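3-dehydroshikimate dehydratase (Bacillus anthracis, PDB 3DX5) catalyses the manganese-dependent dehydration of 3-dehydroshikimate to 3,4-dihydroxybenzoate, a building block of the siderophore petrobactin. Local coordinates at residues M1-R11 against R244-F255. Sequence-based numbering, arbitrary orientation.
Sequences MKYSLCTISFR and RDTDHFASLEWF. With MN (manganese (II) ion), chain B; DHB (3,4-dihydroxybenzoic acid), chain D.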
HETATM    1  N   MSE A   1     -25.174   1.769  17.852  1.00 26.76           N
HETATM    2  CA  MSE A   1     -23.775   2.198  18.101  1.00 25.17           C
HETATM    3  C   MSE A   1     -23.212   3.124  17.007  1.00 23.80           C
HETATM    4  O   MSE A   1     -23.919   3.489  16.062  1.00 24.48           O
HETATM    5  CB  MSE A   1     -22.882   0.972  18.319  1.00 26.25           C
HETATM    6  CG  MSE A   1     -22.998  -0.112  17.272  1.00 25.82           C
HETATM    7 SE   MSE A   1     -21.502  -1.256  17.650  0.65 23.83          SE
HETATM    8  CE  MSE A   1     -20.303   0.068  18.453  1.00 25.92           C
ATOM      9  N   LYS A   2     -21.961   3.539  17.177  1.00 21.38           N
ATOM     10  CA  LYS A   2     -21.306   4.456  16.243  1.00 19.41           C
ATOM     11  C   LYS A   2     -20.331   3.715  15.358  1.00 17.03           C
ATOM     12  O   LYS A   2     -19.458   3.012  15.853  1.00 15.31           O
ATOM     13  CB  LYS A   2     -20.560   5.545  16.998  1.00 18.74           C
ATOM     14  CG  LYS A   2     -21.478   6.679  17.433  1.00 23.15           C
ATOM     15  CD  LYS A   2     -21.245   7.136  18.846  1.00 26.48           C
ATOM     16  CE  LYS A   2     -19.872   7.729  19.078  1.00 30.73           C
ATOM     17  NZ  LYS A   2     -19.081   6.855  19.953  1.00 32.68           N
ATOM     18  N   TYR A   3     -20.475   3.917  14.058  1.00 14.34           N
ATOM     19  CA  TYR A   3     -19.629   3.241  13.081  1.00 14.13           C
ATOM     20  C   TYR A   3     -18.662   4.233  12.482  1.00 13.34           C
ATOM     21  O   TYR A   3     -19.012   5.416  12.235  1.00 12.67           O
ATOM     22  CB  TYR A   3     -20.470   2.594  11.965  1.00 13.96           C
ATOM     23  CG  TYR A   3     -21.261   1.462  12.520  1.00 15.15           C
ATOM     24  CD1 TYR A   3     -20.618   0.255  12.836  1.00 14.71           C
ATOM     25  CD2 TYR A   3     -22.628   1.593  12.787  1.00 15.93           C
ATOM     26  CE1 TYR A   3     -21.328  -0.811  13.422  1.00 14.53           C
ATOM     27  CE2 TYR A   3     -23.374   0.516  13.368  1.00 15.90           C
ATOM     28  CZ  TYR A   3     -22.688  -0.674  13.693  1.00 16.13           C
ATOM     29  OH  TYR A   3     -23.338  -1.751  14.276  1.00 17.91           O
ATOM     30  N   SER A   4     -17.464   3.740  12.220  1.00 12.45           N
ATOM     31  CA  SER A   4     -16.491   4.527  11.514  1.00 13.39           C
ATOM     32  C   SER A   4     -15.972   3.813  10.267  1.00 13.70           C
ATOM     33  O   SER A   4     -15.990   2.591  10.153  1.00 13.24           O
ATOM     34  CB  SER A   4     -15.331   4.957  12.439  1.00 12.76           C
ATOM     35  OG  SER A   4     -14.878   3.870  13.231  1.00 14.20           O
ATOM     36  N   LEU A   5     -15.476   4.618   9.350  1.00 13.29           N
ATOM     37  CA  LEU A   5     -14.873   4.162   8.131  1.00 14.33           C
ATOM     38  C   LEU A   5     -13.335   4.269   8.326  1.00 13.63           C
ATOM     39  O   LEU A   5     -12.878   5.241   8.909  1.00 13.95           O
ATOM     40  CB  LEU A   5     -15.373   5.157   7.074  1.00 15.17           C
ATOM     41  CG  LEU A   5     -14.840   5.142   5.683  1.00 18.65           C
ATOM     42  CD1 LEU A   5     -15.829   5.820   4.786  1.00 18.83           C
ATOM     43  CD2 LEU A   5     -13.507   5.896   5.682  1.00 20.81           C
ATOM     44  N   CYS A   6     -12.541   3.323   7.834  1.00 12.41           N
ATOM     45  CA  CYS A   6     -11.074   3.445   7.878  1.00 13.11           C
ATOM     46  C   CYS A   6     -10.559   3.874   6.531  1.00 11.87           C
ATOM     47  O   CYS A   6     -10.846   3.210   5.537  1.00 11.72           O
ATOM     48  CB  CYS A   6     -10.396   2.102   8.062  1.00 14.74           C
ATOM     49  SG  CYS A   6     -11.076   1.149   9.290  1.00 21.12           S
ATOM     50  N   THR A   7      -9.745   4.915   6.498  1.00  9.89           N
ATOM     51  CA  THR A   7      -9.112   5.319   5.223  1.00  9.76           C
ATOM     52  C   THR A   7      -8.134   4.262   4.664  1.00  9.81           C
ATOM     53  O   THR A   7      -7.901   4.246   3.471  1.00  8.95           O
ATOM     54  CB  THR A   7      -8.447   6.705   5.319  1.00  9.01           C
ATOM     55  OG1 THR A   7      -7.257   6.620   6.107  1.00  9.47           O
ATOM     56  CG2 THR A   7      -9.432   7.727   5.957  1.00  8.10           C
ATOM     57  N   ILE A   8      -7.618   3.357   5.514  1.00  8.91           N
ATOM     58  CA  ILE A   8      -6.832   2.225   5.002  1.00  9.73           C
ATOM     59  C   ILE A   8      -7.614   1.360   3.964  1.00 10.17           C
ATOM     60  O   ILE A   8      -7.009   0.752   3.103  1.00  9.18           O
ATOM     61  CB  ILE A   8      -6.273   1.331   6.151  1.00 10.58           C
ATOM     62  CG1 ILE A   8      -5.099   0.452   5.658  1.00  9.58           C
ATOM     63  CG2 ILE A   8      -7.402   0.534   6.879  1.00  8.16           C
ATOM     64  CD1 ILE A   8      -4.302  -0.292   6.853  1.00 11.31           C
ATOM     65  N   SER A   9      -8.955   1.350   4.029  1.00  9.50           N
ATOM     66  CA  SER A   9      -9.765   0.611   3.044  1.00  9.27           C
ATOM     67  C   SER A   9      -9.554   1.141   1.635  1.00 10.41           C
ATOM     68  O   SER A   9      -9.876   0.458   0.650  1.00  9.67           O
ATOM     69  CB  SER A   9     -11.286   0.661   3.418  1.00  9.16           C
ATOM     70  OG  SER A   9     -11.477   0.039   4.688  1.00  9.95           O
ATOM     71  N   PHE A  10      -9.041   2.374   1.538  1.00 10.31           N
ATOM     72  CA  PHE A  10      -8.874   3.057   0.232  1.00 10.58           C
ATOM     73  C   PHE A  10      -7.404   3.131  -0.200  1.00 10.07           C
ATOM     74  O   PHE A  10      -7.069   3.911  -1.093  1.00 10.08           O
ATOM     75  CB  PHE A  10      -9.476   4.473   0.333  1.00 11.26           C
ATOM     76  CG  PHE A  10     -10.944   4.458   0.592  1.00 12.81           C
ATOM     77  CD1 PHE A  10     -11.844   4.416  -0.487  1.00 13.97           C
ATOM     78  CD2 PHE A  10     -11.438   4.413   1.901  1.00 14.68           C
ATOM     79  CE1 PHE A  10     -13.228   4.343  -0.268  1.00 15.60           C
ATOM     80  CE2 PHE A  10     -12.819   4.323   2.140  1.00 16.32           C
ATOM     81  CZ  PHE A  10     -13.714   4.289   1.055  1.00 16.92           C
ATOM     82  N   ARG A  11      -6.537   2.322   0.431  1.00  8.84           N
ATOM     83  CA  ARG A  11      -5.058   2.406   0.223  1.00  9.10           C
ATOM     84  C   ARG A  11      -4.636   2.076  -1.221  1.00  9.57           C
ATOM     85  O   ARG A  11      -3.525   2.413  -1.631  1.00 10.84           O
ATOM     86  CB  ARG A  11      -4.342   1.468   1.218  1.00  8.04           C
ATOM     87  CG  ARG A  11      -4.558  -0.079   0.896  1.00 10.32           C
ATOM     88  CD  ARG A  11      -4.341  -1.001   2.158  1.00  9.55           C
ATOM     89  NE  ARG A  11      -4.668  -2.396   1.789  1.00 10.24           N
ATOM     90  CZ  ARG A  11      -5.920  -2.830   1.565  1.00 10.63           C
ATOM     91  NH1 ARG A  11      -6.967  -2.027   1.785  1.00  8.82           N
ATOM     92  NH2 ARG A  11      -6.133  -4.074   1.159  1.00  8.12           N
ATOM     93  N   ARG A 244     -23.161  -2.681  21.549  1.00 19.32           N
ATOM     94  CA  ARG A 244     -23.979  -1.563  21.042  1.00 21.95           C
ATOM     95  C   ARG A 244     -24.307  -0.468  22.026  1.00 22.38           C
ATOM     96  O   ARG A 244     -24.655   0.616  21.590  1.00 23.91           O
ATOM     97  CB  ARG A 244     -25.264  -2.014  20.326  1.00 21.86           C
ATOM     98  CG  ARG A 244     -26.398  -2.463  21.200  1.00 23.89           C
ATOM     99  CD  ARG A 244     -27.364  -3.154  20.291  1.00 29.76           C
ATOM    100  NE  ARG A 244     -28.709  -3.367  20.824  1.00 38.25           N
ATOM    101  CZ  ARG A 244     -29.033  -4.146  21.861  1.00 41.44           C
ATOM    102  NH1 ARG A 244     -28.109  -4.790  22.570  1.00 43.14           N
ATOM    103  NH2 ARG A 244     -30.305  -4.257  22.213  1.00 42.46           N
ATOM    104  N   ASP A 245     -24.202  -0.733  23.326  0.50 22.42           N
ATOM    105  CA  ASP A 245     -24.417   0.307  24.340  0.50 22.94           C
ATOM    106  C   ASP A 245     -23.123   0.627  25.094  0.50 22.23           C
ATOM    107  O   ASP A 245     -23.138   0.868  26.306  0.50 22.09           O
ATOM    108  CB  ASP A 245     -25.482  -0.118  25.362  0.50 23.37           C
ATOM    109  CG  ASP A 245     -26.835  -0.318  24.740  0.50 25.88           C
ATOM    110  OD1 ASP A 245     -27.516   0.696  24.454  0.50 30.67           O
ATOM    111  OD2 ASP A 245     -27.233  -1.489  24.555  0.50 28.52           O
ATOM    112  N   THR A 246     -22.007   0.572  24.381  1.00 20.90           N
ATOM    113  CA  THR A 246     -20.754   1.187  24.833  1.00 19.64           C
ATOM    114  C   THR A 246     -20.650   2.418  23.957  1.00 19.07           C
ATOM    115  O   THR A 246     -21.367   2.538  22.950  1.00 17.81           O
ATOM    116  CB  THR A 246     -19.476   0.287  24.643  1.00 19.67           C
ATOM    117  OG1 THR A 246     -19.229   0.067  23.248  1.00 19.01           O
ATOM    118  CG2 THR A 246     -19.645  -1.074  25.318  1.00 20.39           C
ATOM    119  N   ASP A 247     -19.743   3.313  24.321  0.60 18.38           N
ATOM    120  CA  ASP A 247     -19.628   4.576  23.635  0.60 18.02           C
ATOM    121  C   ASP A 247     -18.563   4.573  22.524  0.60 17.63           C
ATOM    122  O   ASP A 247     -18.345   5.596  21.877  0.60 18.23           O
ATOM    123  CB  ASP A 247     -19.335   5.666  24.673  0.60 18.60           C
ATOM    124  CG  ASP A 247     -20.482   5.849  25.662  0.60 18.40           C
ATOM    125  OD1 ASP A 247     -21.650   5.704  25.263  0.60 17.29           O
ATOM    126  OD2 ASP A 247     -20.211   6.141  26.840  0.60 20.94           O
ATOM    127  N   HIS A 248     -17.923   3.432  22.295  1.00 16.22           N
ATOM    128  CA  HIS A 248     -16.737   3.366  21.396  1.00 15.08           C
ATOM    129  C   HIS A 248     -17.120   3.168  19.955  1.00 13.61           C
ATOM    130  O   HIS A 248     -18.166   2.569  19.640  1.00 13.80           O
ATOM    131  CB  HIS A 248     -15.760   2.278  21.859  1.00 14.02           C
ATOM    132  CG  HIS A 248     -15.512   2.308  23.341  1.00 14.42           C
ATOM    133  ND1 HIS A 248     -15.098   3.445  24.006  1.00 12.85           N
ATOM    134  CD2 HIS A 248     -15.687   1.356  24.295  1.00 14.96           C
ATOM    135  CE1 HIS A 248     -14.990   3.181  25.302  1.00 15.11           C
ATOM    136  NE2 HIS A 248     -15.348   1.919  25.501  1.00 14.69           N
ATOM    137  N   PHE A 249     -16.313   3.727  19.064  1.00 12.55           N
ATOM    138  CA  PHE A 249     -16.550   3.541  17.648  1.00 11.05           C
ATOM    139  C   PHE A 249     -16.170   2.123  17.239  1.00 10.89           C
ATOM    140  O   PHE A 249     -15.181   1.554  17.751  1.00  9.71           O
ATOM    141  CB  PHE A 249     -15.708   4.540  16.844  1.00 10.52           C
ATOM    142  CG  PHE A 249     -16.366   5.911  16.686  1.00 12.32           C
ATOM    143  CD1 PHE A 249     -16.100   6.954  17.608  1.00 10.33           C
ATOM    144  CD2 PHE A 249     -17.248   6.149  15.631  1.00 10.63           C
ATOM    145  CE1 PHE A 249     -16.730   8.212  17.466  1.00 12.65           C
ATOM    146  CE2 PHE A 249     -17.856   7.393  15.465  1.00 10.52           C
ATOM    147  CZ  PHE A 249     -17.602   8.438  16.385  1.00  9.81           C
ATOM    148  N   ALA A 250     -16.918   1.576  16.285  1.00 10.52           N
ATOM    149  CA  ALA A 250     -16.508   0.340  15.634  1.00 10.53           C
ATOM    150  C   ALA A 250     -16.212   0.674  14.203  1.00 10.77           C
ATOM    151  O   ALA A 250     -17.100   1.136  13.483  1.00 10.88           O
ATOM    152  CB  ALA A 250     -17.647  -0.740  15.721  1.00  9.31           C
ATOM    153  N   SER A 251     -14.973   0.435  13.763  1.00 10.88           N
ATOM    154  CA  SER A 251     -14.637   0.641  12.356  1.00 11.09           C
ATOM    155  C   SER A 251     -14.983  -0.588  11.511  1.00 11.92           C
ATOM    156  O   SER A 251     -14.695  -1.713  11.932  1.00 12.33           O
ATOM    157  CB  SER A 251     -13.131   0.888  12.221  1.00 11.39           C
ATOM    158  OG  SER A 251     -12.851   2.254  12.438  1.00 13.68           O
ATOM    159  N   LEU A 252     -15.523  -0.370  10.307  1.00 11.05           N
ATOM    160  CA  LEU A 252     -15.738  -1.432   9.352  1.00 12.12           C
ATOM    161  C   LEU A 252     -14.424  -1.598   8.588  1.00 12.18           C
ATOM    162  O   LEU A 252     -14.191  -0.910   7.580  1.00 12.92           O
ATOM    163  CB  LEU A 252     -16.923  -1.117   8.390  1.00 11.01           C
ATOM    164  CG  LEU A 252     -18.249  -0.803   9.100  1.00 14.17           C
ATOM    165  CD1 LEU A 252     -19.379  -0.618   8.085  1.00 11.29           C
ATOM    166  CD2 LEU A 252     -18.609  -1.908  10.156  1.00 14.01           C
ATOM    167  N   GLU A 253     -13.557  -2.472   9.093  1.00 11.93           N
ATOM    168  CA  GLU A 253     -12.208  -2.593   8.568  1.00 12.34           C
ATOM    169  C   GLU A 253     -12.189  -3.472   7.335  1.00 12.71           C
ATOM    170  O   GLU A 253     -11.782  -4.652   7.405  1.00 13.36           O
ATOM    171  CB  GLU A 253     -11.292  -3.204   9.627  1.00 12.22           C
ATOM    172  CG  GLU A 253      -9.801  -2.993   9.329  1.00 14.03           C
ATOM    173  CD  GLU A 253      -8.909  -3.616  10.399  1.00 13.87           C
ATOM    174  OE1 GLU A 253      -9.328  -4.639  10.987  1.00 15.73           O
ATOM    175  OE2 GLU A 253      -7.800  -3.074  10.655  1.00 14.99           O
ATOM    176  N   TRP A 254     -12.573  -2.907   6.199  1.00 11.39           N
ATOM    177  CA  TRP A 254     -12.615  -3.667   4.954  1.00 11.35           C
ATOM    178  C   TRP A 254     -11.308  -3.571   4.187  1.00 11.09           C
ATOM    179  O   TRP A 254     -10.844  -2.468   3.862  1.00 13.02           O
ATOM    180  CB  TRP A 254     -13.770  -3.147   4.069  1.00 11.17           C
ATOM    181  CG  TRP A 254     -13.941  -3.898   2.777  1.00 10.76           C
ATOM    182  CD1 TRP A 254     -13.762  -3.409   1.520  1.00  9.25           C
ATOM    183  CD2 TRP A 254     -14.365  -5.261   2.628  1.00 10.98           C
ATOM    184  NE1 TRP A 254     -14.042  -4.376   0.590  1.00 10.11           N
ATOM    185  CE2 TRP A 254     -14.428  -5.525   1.237  1.00 10.52           C
ATOM    186  CE3 TRP A 254     -14.708  -6.277   3.534  1.00 12.03           C
ATOM    187  CZ2 TRP A 254     -14.791  -6.781   0.717  1.00 10.82           C
ATOM    188  CZ3 TRP A 254     -15.094  -7.543   3.020  1.00 13.11           C
ATOM    189  CH2 TRP A 254     -15.141  -7.773   1.611  1.00 12.95           C
ATOM    190  N   PHE A 255     -10.710  -4.716   3.881  1.00 10.41           N
ATOM    191  CA  PHE A 255      -9.457  -4.750   3.143  1.00 10.27           C
ATOM    192  C   PHE A 255      -9.664  -5.279   1.704  1.00 10.48           C
ATOM    193  O   PHE A 255      -8.707  -5.415   0.964  1.00  9.63           O
ATOM    194  CB  PHE A 255      -8.467  -5.655   3.872  1.00 10.68           C
ATOM    195  CG  PHE A 255      -7.940  -5.076   5.153  1.00 11.38           C
ATOM    196  CD1 PHE A 255      -7.474  -3.757   5.190  1.00 10.82           C
ATOM    197  CD2 PHE A 255      -7.870  -5.852   6.303  1.00 12.14           C
ATOM    198  CE1 PHE A 255      -6.934  -3.222   6.320  1.00 12.47           C
ATOM    199  CE2 PHE A 255      -7.326  -5.322   7.476  1.00 11.85           C
ATOM    200  CZ  PHE A 255      -6.873  -3.992   7.492  1.00 10.90           C
TER
HETATM  201 MN    MN B 287      -7.602  -4.462  12.574  1.00 13.95          MN
HETATM  202  C1  DHB D 289      -3.762  -3.977   9.634  1.00 18.25           C
HETATM  203  C2  DHB D 289      -4.821  -4.225  10.502  1.00 18.29           C
HETATM  204  C3  DHB D 289      -5.416  -5.490  10.550  1.00 18.33           C
HETATM  205  O3  DHB D 289      -6.457  -5.813  11.380  1.00 15.67           O
HETATM  206  C4  DHB D 289      -4.876  -6.547   9.691  1.00 20.66           C
HETATM  207  O4  DHB D 289      -5.471  -7.758   9.772  1.00 20.45           O
HETATM  208  C5  DHB D 289      -3.797  -6.296   8.849  1.00 19.34           C
HETATM  209  C6  DHB D 289      -3.252  -4.999   8.828  1.00 20.09           C
HETATM  210  C   DHB D 289      -3.155  -2.584   9.593  1.00 18.97           C
HETATM  211  O1  DHB D 289      -2.187  -2.285   8.886  1.00 18.58           O
HETATM  212  O2  DHB D 289      -3.694  -1.616  10.331  1.00 18.36           O
HETATM  213  O   HOH W   1     -20.803   3.082  19.772  1.00 32.56           O
HETATM  214  O   HOH W   2     -13.602   1.316   6.095  1.00  9.40           O
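Beyond the parallel pairing of strands 2-6 and 249-252 that closes the TIM barrel, Arg-11 reaches Phe-255. Ala-250 N donates to Lys-2 O, Ala-250 O accepts from Ser-4 N, and Leu-252 N donates to Ser-4 O. On the interior face Ser-4 OG donates to Ser-251 OG (2.7 Å), which also bonds Glu-33; on the outer face Tyr-3 CD1 rests against Leu-252 CD2 (4.0 Å). Toward the N-terminus, Lys-2 lays CB on Phe-249 CE2 (3.6 Å), with CG farther off; the chain bends at chi2 (136°) and again at chi3 (64°), bringing Lys-2 CE over the ring face, 3.6 Å from Phe-249 CE1. NZ stands over the same face in a cation-pi contact, 4.0 Å from the Phe-249 centroid. Past the strands, Ser-9 OG donates to an in-plane lone pair of Trp-254 O (2.7 Å). The Arg-11 guanidinium, 78° from the Phe-255 ring plane, sends NH2 to Phe-255 O (2.9 Å) and NH1 to Ile-8 O (3.1 Å). Ile-8 CG2 meets Phe-255 CE1, and both residues touch bound 3,4-dihydroxybenzoate. Glu-253 grips manganese through both carboxylate oxygens, alongside Glu-142, Asp-172 and His-198; its OE1 also bonds Lys-200. The bonds to Trp-254 O and Phe-255 O probably help hold the chain just after this metal ligand.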